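Local structure of cytosolic IMP-GMP specific 5'-nucleotidase (Legionella pneumophila subsp. pneumophila, 4OHF) at residues B[297-302]-B[319-324]. The protein probably hydrolyses the 5'-phosphate of nucleoside monophosphates such as IMP and GMP, as a magnesium-dependent cytosolic nucleotidase of the HAD clan. Residues are numbered along the deposited sequence; the frame is centred on the assembly and turned at random.
Sequences EILYIG and RTALVV. With PO4 (phosphate ion), chain I.
Arg319 N donates to Ile298 O (2.8 Å), the first of five backbone hydrogen bonds that join strand 298-302 to strand 319-323, the two strands of a right-handed beta-alpha-beta crossover through helix 309-315 in the Rossmann-like core of this HAD-clan enzyme. Parallel pairing follows from the 27° between strand directions and from the rest of the ladder: Tyr300 N donates to Arg319 O, Ala321 N to Tyr300 O, Gly302 N to Ala321 O, and Val323 N to Gly302 O. The fourth is the longest, Gly302 N to Ala321 O at 3.2 Å, with its donor tilted 31° from the carbonyl plane.

On the side of strand 319-323 turned away from strand 298-302, a phosphate ion, probably from the crystallisation liquor, is gripped by Arg319 NE and Thr320 N, both donating to its O1, while Arg319 NH2 reaches O3 at 2.8 Å. Bends at chi2 (-49°) and chi3 curl the arginine back so that the guanidinium meets the ion edge-on, its plane passing near P. Lys313 NZ and, from the second subunit, Tyr113 OH also bond to this ion. Thr320 OG1 instead bonds to Phe426 O and Lys313 NZ.

On the opposite sheet face from Thr320, Ala321 CB touches both Leu299 CD1 (3.7 Å) and Ile301 CG1 (3.8 Å), which approach it from the neighbouring strand. Ile301 also packs against Leu434 and Leu437 of helix 434-438.

Tyr300 lies on the other face, with Thr320 and Leu322, and Gly302 follows near the magnesium site of Asp23, Asp25 and Asp303. The tyrosine hydroxyl bonds to Tyr306 OH and Lys247 NZ, and its side chain touches Asp23. Gly302 N lies over one face of that ring, 4.0 Å above its plane and offset toward the rim, while Leu322 CD1 comes within 3.5 Å of Gly302 O.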
ATOM      1  N   GLU B 297      18.664  26.451   0.790  1.00 48.36           N
ATOM      2  CA  GLU B 297      19.868  27.230   1.035  1.00 48.96           C
ATOM      3  C   GLU B 297      20.896  26.350   1.761  1.00 47.22           C
ATOM      4  O   GLU B 297      22.004  26.786   2.083  1.00 45.86           O
ATOM      5  CB  GLU B 297      19.535  28.465   1.873  1.00 51.46           C
ATOM      6  CG  GLU B 297      18.762  29.531   1.120  1.00 55.31           C
ATOM      7  CD  GLU B 297      18.449  30.739   1.982  1.00 57.36           C
ATOM      8  OE1 GLU B 297      17.649  30.604   2.936  1.00 59.15           O
ATOM      9  OE2 GLU B 297      19.013  31.821   1.709  1.00 55.79           O
ATOM     10  N   ILE B 298      20.499  25.106   2.011  1.00 45.74           N
ATOM     11  CA  ILE B 298      21.347  24.117   2.672  1.00 44.94           C
ATOM     12  C   ILE B 298      21.729  22.999   1.692  1.00 43.60           C
ATOM     13  O   ILE B 298      20.881  22.470   0.974  1.00 44.09           O
ATOM     14  CB  ILE B 298      20.616  23.445   3.874  1.00 44.12           C
ATOM     15  CG1 ILE B 298      20.344  24.470   4.969  1.00 42.98           C
ATOM     16  CG2 ILE B 298      21.453  22.314   4.431  1.00 41.23           C
ATOM     17  CD1 ILE B 298      19.448  23.960   6.052  1.00 44.17           C
ATOM     18  N   LEU B 299      23.010  22.658   1.665  1.00 41.41           N
ATOM     19  CA  LEU B 299      23.486  21.573   0.829  1.00 39.46           C
ATOM     20  C   LEU B 299      24.046  20.478   1.736  1.00 39.28           C
ATOM     21  O   LEU B 299      24.949  20.723   2.541  1.00 38.03           O
ATOM     22  CB  LEU B 299      24.592  22.041  -0.126  1.00 38.29           C
ATOM     23  CG  LEU B 299      25.272  20.871  -0.856  1.00 36.78           C
ATOM     24  CD1 LEU B 299      24.246  20.061  -1.639  1.00 35.03           C
ATOM     25  CD2 LEU B 299      26.341  21.407  -1.764  1.00 36.67           C
ATOM     26  N   TYR B 300      23.488  19.278   1.620  1.00 37.76           N
ATOM     27  CA  TYR B 300      23.965  18.148   2.390  1.00 36.73           C
ATOM     28  C   TYR B 300      24.730  17.232   1.432  1.00 36.43           C
ATOM     29  O   TYR B 300      24.257  16.937   0.333  1.00 36.98           O
ATOM     30  CB  TYR B 300      22.798  17.389   3.021  1.00 37.55           C
ATOM     31  CG  TYR B 300      23.180  16.001   3.498  1.00 38.35           C
ATOM     32  CD1 TYR B 300      22.778  14.866   2.797  1.00 39.47           C
ATOM     33  CD2 TYR B 300      23.989  15.828   4.615  1.00 38.13           C
ATOM     34  CE1 TYR B 300      23.179  13.588   3.199  1.00 39.49           C
ATOM     35  CE2 TYR B 300      24.399  14.564   5.025  1.00 39.13           C
ATOM     36  CZ  TYR B 300      23.995  13.443   4.316  1.00 39.92           C
ATOM     37  OH  TYR B 300      24.430  12.193   4.715  1.00 37.78           O
ATOM     38  N   ILE B 301      25.917  16.804   1.846  1.00 34.15           N
ATOM     39  CA  ILE B 301      26.725  15.924   1.021  1.00 34.08           C
ATOM     40  C   ILE B 301      26.963  14.604   1.723  1.00 35.05           C
ATOM     41  O   ILE B 301      27.509  14.580   2.835  1.00 35.98           O
ATOM     42  CB  ILE B 301      28.095  16.544   0.694  1.00 33.80           C
ATOM     43  CG1 ILE B 301      27.896  17.940   0.101  1.00 32.22           C
ATOM     44  CG2 ILE B 301      28.838  15.646  -0.296  1.00 30.77           C
ATOM     45  CD1 ILE B 301      29.168  18.696  -0.158  1.00 30.99           C
ATOM     46  N   GLY B 302      26.551  13.514   1.073  1.00 35.13           N
ATOM     47  CA  GLY B 302      26.722  12.177   1.627  1.00 35.40           C
ATOM     48  C   GLY B 302      27.531  11.273   0.703  1.00 37.21           C
ATOM     49  O   GLY B 302      28.013  11.718  -0.350  1.00 38.03           O
ATOM     50  N   ARG B 319      19.180  20.779  -0.544  1.00 40.83           N
ATOM     51  CA  ARG B 319      19.856  20.354  -1.753  1.00 39.73           C
ATOM     52  C   ARG B 319      20.759  19.195  -1.331  1.00 40.47           C
ATOM     53  O   ARG B 319      21.437  19.265  -0.300  1.00 40.86           O
ATOM     54  CB  ARG B 319      20.690  21.495  -2.335  1.00 37.85           C
ATOM     55  CG  ARG B 319      19.871  22.744  -2.642  1.00 36.18           C
ATOM     56  CD  ARG B 319      18.635  22.404  -3.439  1.00 32.72           C
ATOM     57  NE  ARG B 319      18.981  21.778  -4.710  1.00 34.25           N
ATOM     58  CZ  ARG B 319      19.493  22.424  -5.752  1.00 33.96           C
ATOM     59  NH1 ARG B 319      19.715  23.730  -5.672  1.00 35.41           N
ATOM     60  NH2 ARG B 319      19.799  21.759  -6.866  1.00 31.18           N
ATOM     61  N   THR B 320      20.755  18.114  -2.104  1.00 40.37           N
ATOM     62  CA  THR B 320      21.597  16.968  -1.785  1.00 39.70           C
ATOM     63  C   THR B 320      22.662  16.703  -2.856  1.00 39.08           C
ATOM     64  O   THR B 320      22.382  16.706  -4.053  1.00 40.32           O
ATOM     65  CB  THR B 320      20.755  15.697  -1.590  1.00 38.23           C
ATOM     66  OG1 THR B 320      19.936  15.493  -2.740  1.00 38.63           O
ATOM     67  CG2 THR B 320      19.864  15.825  -0.379  1.00 38.89           C
ATOM     68  N   ALA B 321      23.894  16.489  -2.407  1.00 37.42           N
ATOM     69  CA  ALA B 321      25.004  16.204  -3.301  1.00 34.86           C
ATOM     70  C   ALA B 321      25.590  14.865  -2.877  1.00 34.27           C
ATOM     71  O   ALA B 321      25.340  14.380  -1.782  1.00 34.85           O
ATOM     72  CB  ALA B 321      26.051  17.291  -3.201  1.00 33.30           C
ATOM     73  N   LEU B 322      26.389  14.270  -3.735  1.00 33.64           N
ATOM     74  CA  LEU B 322      26.943  12.972  -3.424  1.00 34.19           C
ATOM     75  C   LEU B 322      28.426  12.813  -3.771  1.00 34.26           C
ATOM     76  O   LEU B 322      28.948  13.415  -4.713  1.00 33.79           O
ATOM     77  CB  LEU B 322      26.132  11.933  -4.176  1.00 33.85           C
ATOM     78  CG  LEU B 322      26.176  10.496  -3.715  1.00 36.16           C
ATOM     79  CD1 LEU B 322      25.507  10.394  -2.370  1.00 35.99           C
ATOM     80  CD2 LEU B 322      25.455   9.624  -4.752  1.00 38.15           C
ATOM     81  N   VAL B 323      29.103  12.005  -2.972  1.00 34.41           N
ATOM     82  CA  VAL B 323      30.500  11.687  -3.192  1.00 35.10           C
ATOM     83  C   VAL B 323      30.473  10.192  -3.529  1.00 35.40           C
ATOM     84  O   VAL B 323      29.932   9.392  -2.762  1.00 34.70           O
ATOM     85  CB  VAL B 323      31.325  11.939  -1.916  1.00 36.24           C
ATOM     86  CG1 VAL B 323      32.521  11.036  -1.890  1.00 39.03           C
ATOM     87  CG2 VAL B 323      31.781  13.380  -1.870  1.00 33.79           C
ATOM     88  N   VAL B 324      31.001   9.820  -4.691  1.00 35.83           N
ATOM     89  CA  VAL B 324      31.041   8.413  -5.092  1.00 36.73           C
ATOM     90  C   VAL B 324      32.496   7.970  -5.244  1.00 38.79           C
ATOM     91  O   VAL B 324      33.110   8.139  -6.297  1.00 39.40           O
ATOM     92  CB  VAL B 324      30.297   8.195  -6.410  1.00 36.24           C
ATOM     93  CG1 VAL B 324      30.218   6.720  -6.729  1.00 35.48           C
ATOM     94  CG2 VAL B 324      28.909   8.785  -6.315  1.00 37.56           C
TER
HETATM   95  P   PO4 I 502      18.656  18.384  -5.555  1.00 68.79           P
HETATM   96  O1  PO4 I 502      19.527  19.010  -4.530  1.00 66.49           O
HETATM   97  O2  PO4 I 502      19.180  17.040  -5.899  1.00 70.31           O
HETATM   98  O3  PO4 I 502      18.637  19.233  -6.771  1.00 71.75           O
HETATM   99  O4  PO4 I 502      17.276  18.254  -5.030  1.00 69.89           O